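Local coordinates for terminase, large subunit (Bacillus phage spp1, PDB 2WBN), which drives viral DNA into empty capsids as an ATP-powered motor and cuts the viral genome with its C-terminal metal-dependent nuclease domain, the part described, at residues V28-L33 / R165-I170; R74-Y79 / D148-I153. All blocks are in the same frame, centred on the assembly; numbering follows the deposited sequence.

Overall arrangement
Both contacts lie on the same flank of the nuclease domain, their centres 13 Å apart, and strand 152-155 joins them. In contact 2 this strand begins to pair with strand 77-86 in the mixed central sheet; its other neighbour is an outermost strand, 33-35, which the loop of contact 1 leads into. Contact 1 lays that loop against the end of helix 161-169, the helix that follows strand 152-155 in the chain. Along the sequence contact 2 is nested within the span closed by contact 1. Bonds from F30 N to D148 OD1 and from I153 N to N32 O probably tie the two together, consistent with the first residues of this C-terminal piece being part of the nuclease fold.

Contact 1 of 2, residues V28-L33 / R165-I170; sequences VPFENL and REFENI
F30 and F167 meet edge to face: the edge of F167 is directed at one face of F30, with F167 CD2 over the middle of the F30 ring, the centroids 5.2 Å apart and the planes inclined at 53°. The rim of F30 is used as well, since I170 CG2 lies in the ring plane, 3.7 Å from F30 CD1. One flat side chain packs by its face on F167, in the last turn of the helix, and by its edge on a methyl of beta-branched I170, just beyond the helix end. F30 CG lies beside its backbone N (chi1 -63°), which brings the ring to both partners. L33 comes across F167 at about a right angle, its CD1 3.8 Å from F167 CB and 3.4 Å from F167 O. P29 CG sits 3.4 Å from I170 O, a close approach that suits the compact proline ring. A type I turn, closed by L33 N bonding to F30 O, lets F30 and L33 both point toward the helix. F167 and I170 also touch helix 190-198, which carries the manganese ligands H190 and D193. Apolar burial therefore probably holds the loop against helix 161-169, whose F167 in turn packs on the metal-bearing helix.

Contact 2 of 2, residues R74-Y79 / D148-I153; sequences RKNRIY and DELDAI
N76 O is gripped by two successive backbone N-H groups, those of D151 and A152. The D151 bond is the shorter at 2.8 Å from N76 O to D151 N, with the donor in the carbonyl plane although the N-H is bent at 135°; the A152 bond is weak, 3.4 Å from N76 O to A152 N. Two residues after N76, I78 N donates to A152 O over 3.1 Å, a straighter bond at 159°. On one face of the sheet R77 runs its extended aliphatic stem past A152, CG lying 3.8 Å from A152 CB; the small methyl suits a place beside so long a chain, while the guanidinium has K75 CD over one of its faces. On the other, I78 and I153 run alongside each other in the same direction, with their CG1 atoms 3.9 Å apart. A chi1 of 65° sets I78 CG1 between its own backbone N and carbonyl carbon, and from there CD1 reaches L150 CD1, 3.9 Å away. L150 crosses I78 at about a right angle, and W69 and F199 add to this apolar side. N76, with positive phi and psi, opens a G1 bulge: N76 and R77 both face D72 across the hairpin to strand 64-72. The whole starts a parallel strand pair, 77-86 beside 152-155, in the mixed central sheet of this RNase H-like nuclease domain.

Contact 1 of 2, residues V28-L33 / R165-I170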
ATOM      1  N   VAL A  28      14.680 -14.880  -0.116  1.00 53.94           N
ATOM      2  CA  VAL A  28      13.368 -14.633   0.458  1.00 53.25           C
ATOM      3  C   VAL A  28      13.230 -13.142   0.742  1.00 52.74           C
ATOM      4  O   VAL A  28      14.040 -12.577   1.476  1.00 51.70           O
ATOM      5  CB  VAL A  28      13.193 -15.380   1.789  1.00 53.70           C
ATOM      6  CG1 VAL A  28      11.845 -15.061   2.390  1.00 53.46           C
ATOM      7  CG2 VAL A  28      13.371 -16.883   1.585  1.00 54.00           C
ATOM      8  N   PRO A  29      12.204 -12.496   0.174  1.00 51.83           N
ATOM      9  CA  PRO A  29      11.988 -11.093   0.475  1.00 51.74           C
ATOM     10  C   PRO A  29      11.229 -10.875   1.785  1.00 51.13           C
ATOM     11  O   PRO A  29      10.553 -11.780   2.280  1.00 52.01           O
ATOM     12  CB  PRO A  29      11.122 -10.627  -0.691  1.00 51.68           C
ATOM     13  CG  PRO A  29      10.326 -11.834  -1.044  1.00 51.86           C
ATOM     14  CD  PRO A  29      11.241 -12.994  -0.823  1.00 52.21           C
ATOM     15  N   PHE A  30      11.320  -9.658   2.310  1.00 50.44           N
ATOM     16  CA  PHE A  30      10.528  -9.224   3.461  1.00 49.32           C
ATOM     17  C   PHE A  30      10.689 -10.138   4.679  1.00 48.81           C
ATOM     18  O   PHE A  30       9.722 -10.435   5.400  1.00 47.03           O
ATOM     19  CB  PHE A  30       9.044  -9.085   3.090  1.00 49.79           C
ATOM     20  CG  PHE A  30       8.762  -8.035   2.039  1.00 49.47           C
ATOM     21  CD1 PHE A  30       8.062  -8.358   0.877  1.00 50.77           C
ATOM     22  CD2 PHE A  30       9.163  -6.720   2.234  1.00 49.76           C
ATOM     23  CE1 PHE A  30       7.780  -7.380  -0.088  1.00 50.03           C
ATOM     24  CE2 PHE A  30       8.900  -5.746   1.290  1.00 49.84           C
ATOM     25  CZ  PHE A  30       8.200  -6.074   0.114  1.00 49.24           C
ATOM     26  N   GLU A  31      11.927 -10.564   4.928  1.00 48.00           N
ATOM     27  CA  GLU A  31      12.247 -11.251   6.175  1.00 47.53           C
ATOM     28  C   GLU A  31      11.819 -10.389   7.354  1.00 46.49           C
ATOM     29  O   GLU A  31      11.520 -10.915   8.423  1.00 47.74           O
ATOM     30  CB  GLU A  31      13.738 -11.568   6.256  1.00 47.75           C
ATOM     31  CG  GLU A  31      14.200 -12.616   5.246  1.00 49.24           C
ATOM     32  CD  GLU A  31      15.695 -12.864   5.320  1.00 51.41           C
ATOM     33  OE1 GLU A  31      16.217 -12.913   6.443  1.00 51.47           O
ATOM     34  OE2 GLU A  31      16.331 -13.003   4.257  1.00 54.65           O
ATOM     35  N   ASN A  32      11.750  -9.077   7.137  1.00 45.41           N
ATOM     36  CA  ASN A  32      11.278  -8.110   8.140  1.00 44.63           C
ATOM     37  C   ASN A  32       9.787  -8.138   8.537  1.00 44.14           C
ATOM     38  O   ASN A  32       9.351  -7.300   9.333  1.00 44.25           O
ATOM     39  CB  ASN A  32      11.649  -6.691   7.705  1.00 43.92           C
ATOM     40  CG  ASN A  32      10.929  -6.249   6.456  1.00 43.89           C
ATOM     41  OD1 ASN A  32      10.128  -7.001   5.912  1.00 42.59           O
ATOM     42  ND2 ASN A  32      11.208  -5.024   5.998  1.00 39.67           N
ATOM     43  N   LEU A  33       9.014  -9.087   8.031  1.00 44.00           N
ATOM     44  CA  LEU A  33       7.566  -9.104   8.301  1.00 44.02           C
ATOM     45  C   LEU A  33       7.245  -9.572   9.704  1.00 44.13           C
ATOM     46  O   LEU A  33       7.814 -10.561  10.159  1.00 42.57           O
ATOM     47  CB  LEU A  33       6.815  -9.993   7.302  1.00 44.75           C
ATOM     48  CG  LEU A  33       6.610  -9.470   5.881  1.00 46.66           C
ATOM     49  CD1 LEU A  33       5.719 -10.458   5.111  1.00 47.59           C
ATOM     50  CD2 LEU A  33       5.976  -8.095   5.907  1.00 48.23           C
ATOM     51  N   ARG A 165      -1.734 -11.359   3.392  1.00 43.18           N
ATOM     52  CA  ARG A 165      -1.588 -12.435   2.435  1.00 43.32           C
ATOM     53  C   ARG A 165      -0.565 -12.090   1.349  1.00 43.04           C
ATOM     54  O   ARG A 165       0.321 -12.881   1.051  1.00 42.60           O
ATOM     55  CB  ARG A 165      -2.932 -12.774   1.782  1.00 43.46           C
ATOM     56  CG  ARG A 165      -2.847 -13.995   0.840  1.00 45.31           C
ATOM     57  CD  ARG A 165      -4.167 -14.327   0.147  1.00 47.78           C
ATOM     58  NE  ARG A 165      -4.841 -13.122  -0.310  1.00 48.01           N
ATOM     59  CZ  ARG A 165      -4.545 -12.453  -1.409  1.00 50.78           C
ATOM     60  NH1 ARG A 165      -5.226 -11.349  -1.679  1.00 53.48           N
ATOM     61  NH2 ARG A 165      -3.568 -12.859  -2.236  1.00 49.62           N
ATOM     62  N   GLU A 166      -0.656 -10.891   0.800  1.00 43.50           N
ATOM     63  CA  GLU A 166       0.199 -10.560  -0.329  1.00 44.58           C
ATOM     64  C   GLU A 166       1.648 -10.454   0.111  1.00 44.60           C
ATOM     65  O   GLU A 166       2.536 -10.988  -0.562  1.00 45.10           O
ATOM     66  CB  GLU A 166      -0.278  -9.297  -1.016  1.00 44.03           C
ATOM     67  CG  GLU A 166      -1.589  -9.481  -1.733  1.00 45.33           C
ATOM     68  CD  GLU A 166      -1.881  -8.337  -2.677  1.00 49.26           C
ATOM     69  OE1 GLU A 166      -1.319  -7.236  -2.460  1.00 51.74           O
ATOM     70  OE2 GLU A 166      -2.638  -8.557  -3.642  1.00 50.71           O
ATOM     71  N   PHE A 167       1.891  -9.787   1.240  1.00 45.44           N
ATOM     72  CA  PHE A 167       3.260  -9.614   1.710  1.00 45.18           C
ATOM     73  C   PHE A 167       3.882 -10.933   2.152  1.00 45.77           C
ATOM     74  O   PHE A 167       5.059 -11.184   1.861  1.00 45.69           O
ATOM     75  CB  PHE A 167       3.334  -8.559   2.823  1.00 45.75           C
ATOM     76  CG  PHE A 167       3.396  -7.122   2.325  1.00 45.24           C
ATOM     77  CD1 PHE A 167       2.253  -6.439   1.961  1.00 47.57           C
ATOM     78  CD2 PHE A 167       4.610  -6.447   2.278  1.00 47.88           C
ATOM     79  CE1 PHE A 167       2.308  -5.118   1.546  1.00 48.95           C
ATOM     80  CE2 PHE A 167       4.689  -5.130   1.835  1.00 47.44           C
ATOM     81  CZ  PHE A 167       3.528  -4.455   1.492  1.00 48.78           C
ATOM     82  N   GLU A 168       3.113 -11.781   2.840  1.00 45.97           N
ATOM     83  CA  GLU A 168       3.609 -13.099   3.209  1.00 46.21           C
ATOM     84  C   GLU A 168       3.977 -13.990   2.009  1.00 46.46           C
ATOM     85  O   GLU A 168       4.976 -14.715   2.050  1.00 45.45           O
ATOM     86  CB  GLU A 168       2.635 -13.850   4.119  1.00 47.30           C
ATOM     87  CG  GLU A 168       3.234 -15.189   4.548  1.00 49.24           C
ATOM     88  CD  GLU A 168       2.547 -15.879   5.706  1.00 52.40           C
ATOM     89  OE1 GLU A 168       1.840 -15.229   6.506  1.00 52.21           O
ATOM     90  OE2 GLU A 168       2.736 -17.111   5.789  1.00 51.59           O
ATOM     91  N   ASN A 169       3.189 -13.916   0.938  1.00 46.03           N
ATOM     92  CA  ASN A 169       3.351 -14.864  -0.149  1.00 46.73           C
ATOM     93  C   ASN A 169       4.182 -14.371  -1.344  1.00 46.63           C
ATOM     94  O   ASN A 169       4.585 -15.188  -2.171  1.00 46.34           O
ATOM     95  CB  ASN A 169       1.965 -15.387  -0.563  1.00 47.19           C
ATOM     96  CG  ASN A 169       1.299 -16.184   0.578  1.00 49.03           C
ATOM     97  OD1 ASN A 169       1.690 -17.298   0.861  1.00 51.53           O
ATOM     98  ND2 ASN A 169       0.362 -15.575   1.266  1.00 52.01           N
ATOM     99  N   ILE A 170       4.448 -13.060  -1.444  1.00 47.27           N
ATOM    100  CA  ILE A 170       5.240 -12.525  -2.591  1.00 47.24           C
ATOM    101  C   ILE A 170       6.679 -13.077  -2.623  1.00 47.64           C
ATOM    102  O   ILE A 170       7.321 -13.258  -1.589  1.00 46.68           O
ATOM    103  CB  ILE A 170       5.233 -10.968  -2.634  1.00 47.30           C
ATOM    104  CG1 ILE A 170       5.611 -10.446  -4.031  1.00 47.37           C
ATOM    105  CG2 ILE A 170       6.135 -10.383  -1.559  1.00 47.69           C
ATOM    106  CD1 ILE A 170       4.474 -10.483  -5.084  1.00 46.49           C
TER

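Contact 2 of 2, residues R74-Y79 / D148-I153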
ATOM      1  N   ARG A  74      11.799   6.767  13.338  1.00 47.23           N
ATOM      2  CA  ARG A  74      12.942   6.517  14.218  1.00 47.65           C
ATOM      3  C   ARG A  74      13.269   5.020  14.353  1.00 47.10           C
ATOM      4  O   ARG A  74      14.437   4.644  14.390  1.00 47.16           O
ATOM      5  CB  ARG A  74      12.697   7.103  15.615  1.00 47.70           C
ATOM      6  CG  ARG A  74      12.403   8.597  15.670  1.00 49.31           C
ATOM      7  CD  ARG A  74      12.167   8.996  17.127  1.00 52.07           C
ATOM      8  NE  ARG A  74      11.788  10.395  17.339  1.00 54.56           N
ATOM      9  CZ  ARG A  74      11.535  10.935  18.536  1.00 57.37           C
ATOM     10  NH1 ARG A  74      11.622  10.196  19.647  1.00 58.67           N
ATOM     11  NH2 ARG A  74      11.200  12.222  18.638  1.00 57.64           N
ATOM     12  N   LYS A  75      12.241   4.176  14.436  1.00 46.60           N
ATOM     13  CA  LYS A  75      12.436   2.730  14.557  1.00 46.41           C
ATOM     14  C   LYS A  75      12.499   2.022  13.205  1.00 46.33           C
ATOM     15  O   LYS A  75      12.728   0.808  13.153  1.00 46.61           O
ATOM     16  CB  LYS A  75      11.315   2.091  15.383  1.00 46.28           C
ATOM     17  CG  LYS A  75      11.084   2.730  16.740  1.00 46.53           C
ATOM     18  CD  LYS A  75      10.254   1.818  17.641  1.00 47.78           C
ATOM     19  CE  LYS A  75      10.324   2.249  19.092  1.00 48.82           C
ATOM     20  NZ  LYS A  75       9.597   1.285  19.959  1.00 50.62           N
ATOM     21  N   ASN A  76      12.264   2.764  12.123  1.00 46.33           N
ATOM     22  CA  ASN A  76      12.213   2.181  10.781  1.00 46.49           C
ATOM     23  C   ASN A  76      11.171   1.079  10.666  1.00 45.66           C
ATOM     24  O   ASN A  76      11.449  -0.013  10.165  1.00 44.74           O
ATOM     25  CB  ASN A  76      13.590   1.657  10.367  1.00 46.97           C
ATOM     26  CG  ASN A  76      14.261   2.552   9.389  1.00 49.67           C
ATOM     27  OD1 ASN A  76      14.856   3.575   9.764  1.00 52.23           O
ATOM     28  ND2 ASN A  76      14.176   2.193   8.113  1.00 51.08           N
ATOM     29  N   ARG A  77       9.968   1.384  11.134  1.00 45.54           N
ATOM     30  CA  ARG A  77       8.859   0.443  11.066  1.00 46.07           C
ATOM     31  C   ARG A  77       7.645   1.052  10.432  1.00 45.63           C
ATOM     32  O   ARG A  77       7.393   2.255  10.563  1.00 45.76           O
ATOM     33  CB  ARG A  77       8.412  -0.002  12.446  1.00 46.09           C
ATOM     34  CG  ARG A  77       9.410  -0.763  13.216  1.00 48.96           C
ATOM     35  CD  ARG A  77       8.732  -1.238  14.486  1.00 51.90           C
ATOM     36  NE  ARG A  77       9.685  -1.744  15.441  1.00 54.04           N
ATOM     37  CZ  ARG A  77       9.415  -1.959  16.725  1.00 55.55           C
ATOM     38  NH1 ARG A  77       8.202  -1.709  17.233  1.00 55.27           N
ATOM     39  NH2 ARG A  77      10.370  -2.415  17.504  1.00 57.09           N
ATOM     40  N   ILE A  78       6.864   0.199   9.793  1.00 45.59           N
ATOM     41  CA  ILE A  78       5.557   0.598   9.302  1.00 45.10           C
ATOM     42  C   ILE A  78       4.515  -0.360   9.857  1.00 44.90           C
ATOM     43  O   ILE A  78       4.808  -1.529  10.094  1.00 45.12           O
ATOM     44  CB  ILE A  78       5.507   0.686   7.768  1.00 45.56           C
ATOM     45  CG1 ILE A  78       5.717  -0.669   7.084  1.00 45.03           C
ATOM     46  CG2 ILE A  78       6.513   1.738   7.256  1.00 45.80           C
ATOM     47  CD1 ILE A  78       5.477  -0.602   5.547  1.00 44.61           C
ATOM     48  N   TYR A  79       3.315   0.156  10.091  1.00 44.15           N
ATOM     49  CA  TYR A  79       2.227  -0.592  10.694  1.00 44.76           C
ATOM     50  C   TYR A  79       0.999  -0.455   9.807  1.00 44.85           C
ATOM     51  O   TYR A  79       0.576   0.665   9.563  1.00 45.39           O
ATOM     52  CB  TYR A  79       1.860   0.017  12.044  1.00 44.67           C
ATOM     53  CG  TYR A  79       2.900  -0.035  13.123  1.00 46.22           C
ATOM     54  CD1 TYR A  79       3.882   0.944  13.218  1.00 45.38           C
ATOM     55  CD2 TYR A  79       2.871  -1.042  14.088  1.00 44.65           C
ATOM     56  CE1 TYR A  79       4.808   0.912  14.230  1.00 48.07           C
ATOM     57  CE2 TYR A  79       3.796  -1.076  15.104  1.00 48.29           C
ATOM     58  CZ  TYR A  79       4.761  -0.104  15.162  1.00 46.86           C
ATOM     59  OH  TYR A  79       5.666  -0.139  16.162  1.00 47.50           O
ATOM     60  N   ASP A 148      11.701  -3.482   1.836  1.00 47.50           N
ATOM     61  CA  ASP A 148      12.425  -4.652   2.327  1.00 47.62           C
ATOM     62  C   ASP A 148      13.531  -4.300   3.327  1.00 48.04           C
ATOM     63  O   ASP A 148      13.904  -5.126   4.163  1.00 47.62           O
ATOM     64  CB  ASP A 148      13.035  -5.426   1.166  1.00 48.31           C
ATOM     65  CG  ASP A 148      13.811  -6.649   1.616  1.00 48.99           C
ATOM     66  OD1 ASP A 148      13.194  -7.677   1.960  1.00 53.88           O
ATOM     67  OD2 ASP A 148      15.047  -6.593   1.601  1.00 49.56           O
ATOM     68  N   GLU A 149      14.042  -3.076   3.248  1.00 48.12           N
ATOM     69  CA  GLU A 149      15.104  -2.648   4.145  1.00 48.69           C
ATOM     70  C   GLU A 149      14.611  -2.062   5.468  1.00 47.85           C
ATOM     71  O   GLU A 149      15.416  -1.698   6.316  1.00 47.48           O
ATOM     72  CB  GLU A 149      16.054  -1.697   3.420  1.00 49.36           C
ATOM     73  CG  GLU A 149      17.234  -2.451   2.817  1.00 51.36           C
ATOM     74  CD  GLU A 149      17.916  -1.697   1.705  1.00 55.16           C
ATOM     75  OE1 GLU A 149      17.562  -0.521   1.457  1.00 55.88           O
ATOM     76  OE2 GLU A 149      18.803  -2.300   1.064  1.00 57.77           O
ATOM     77  N   LEU A 150      13.299  -2.003   5.663  1.00 46.87           N
ATOM     78  CA  LEU A 150      12.762  -1.532   6.937  1.00 46.17           C
ATOM     79  C   LEU A 150      13.096  -2.527   8.049  1.00 46.20           C
ATOM     80  O   LEU A 150      13.349  -3.698   7.794  1.00 45.97           O
ATOM     81  CB  LEU A 150      11.247  -1.311   6.841  1.00 45.85           C
ATOM     82  CG  LEU A 150      10.798  -0.158   5.944  1.00 44.42           C
ATOM     83  CD1 LEU A 150       9.325  -0.319   5.487  1.00 44.91           C
ATOM     84  CD2 LEU A 150      11.014   1.211   6.604  1.00 44.02           C
ATOM     85  N   ASP A 151      13.114  -2.045   9.284  1.00 46.23           N
ATOM     86  CA  ASP A 151      13.389  -2.920  10.439  1.00 45.97           C
ATOM     87  C   ASP A 151      12.237  -3.880  10.664  1.00 45.36           C
ATOM     88  O   ASP A 151      12.464  -5.050  10.950  1.00 45.90           O
ATOM     89  CB  ASP A 151      13.662  -2.101  11.695  1.00 45.62           C
ATOM     90  CG  ASP A 151      15.070  -1.546  11.729  1.00 47.94           C
ATOM     91  OD1 ASP A 151      15.859  -1.806  10.785  1.00 50.46           O
ATOM     92  OD2 ASP A 151      15.394  -0.833  12.698  1.00 49.05           O
ATOM     93  N   ALA A 152      11.007  -3.393  10.511  1.00 44.67           N
ATOM     94  CA  ALA A 152       9.836  -4.247  10.627  1.00 44.06           C
ATOM     95  C   ALA A 152       8.664  -3.718   9.805  1.00 43.72           C
ATOM     96  O   ALA A 152       8.410  -2.506   9.790  1.00 43.95           O
ATOM     97  CB  ALA A 152       9.437  -4.373  12.106  1.00 44.07           C
ATOM     98  N   ILE A 153       7.966  -4.632   9.133  1.00 42.41           N
ATOM     99  CA  ILE A 153       6.657  -4.346   8.531  1.00 42.83           C
ATOM    100  C   ILE A 153       5.631  -5.127   9.330  1.00 42.29           C
ATOM    101  O   ILE A 153       5.627  -6.360   9.289  1.00 42.33           O
ATOM    102  CB  ILE A 153       6.599  -4.787   7.072  1.00 41.80           C
ATOM    103  CG1 ILE A 153       7.634  -4.020   6.249  1.00 42.39           C
ATOM    104  CG2 ILE A 153       5.166  -4.596   6.480  1.00 42.46           C
ATOM    105  CD1 ILE A 153       7.796  -4.550   4.825  1.00 41.74           C
TER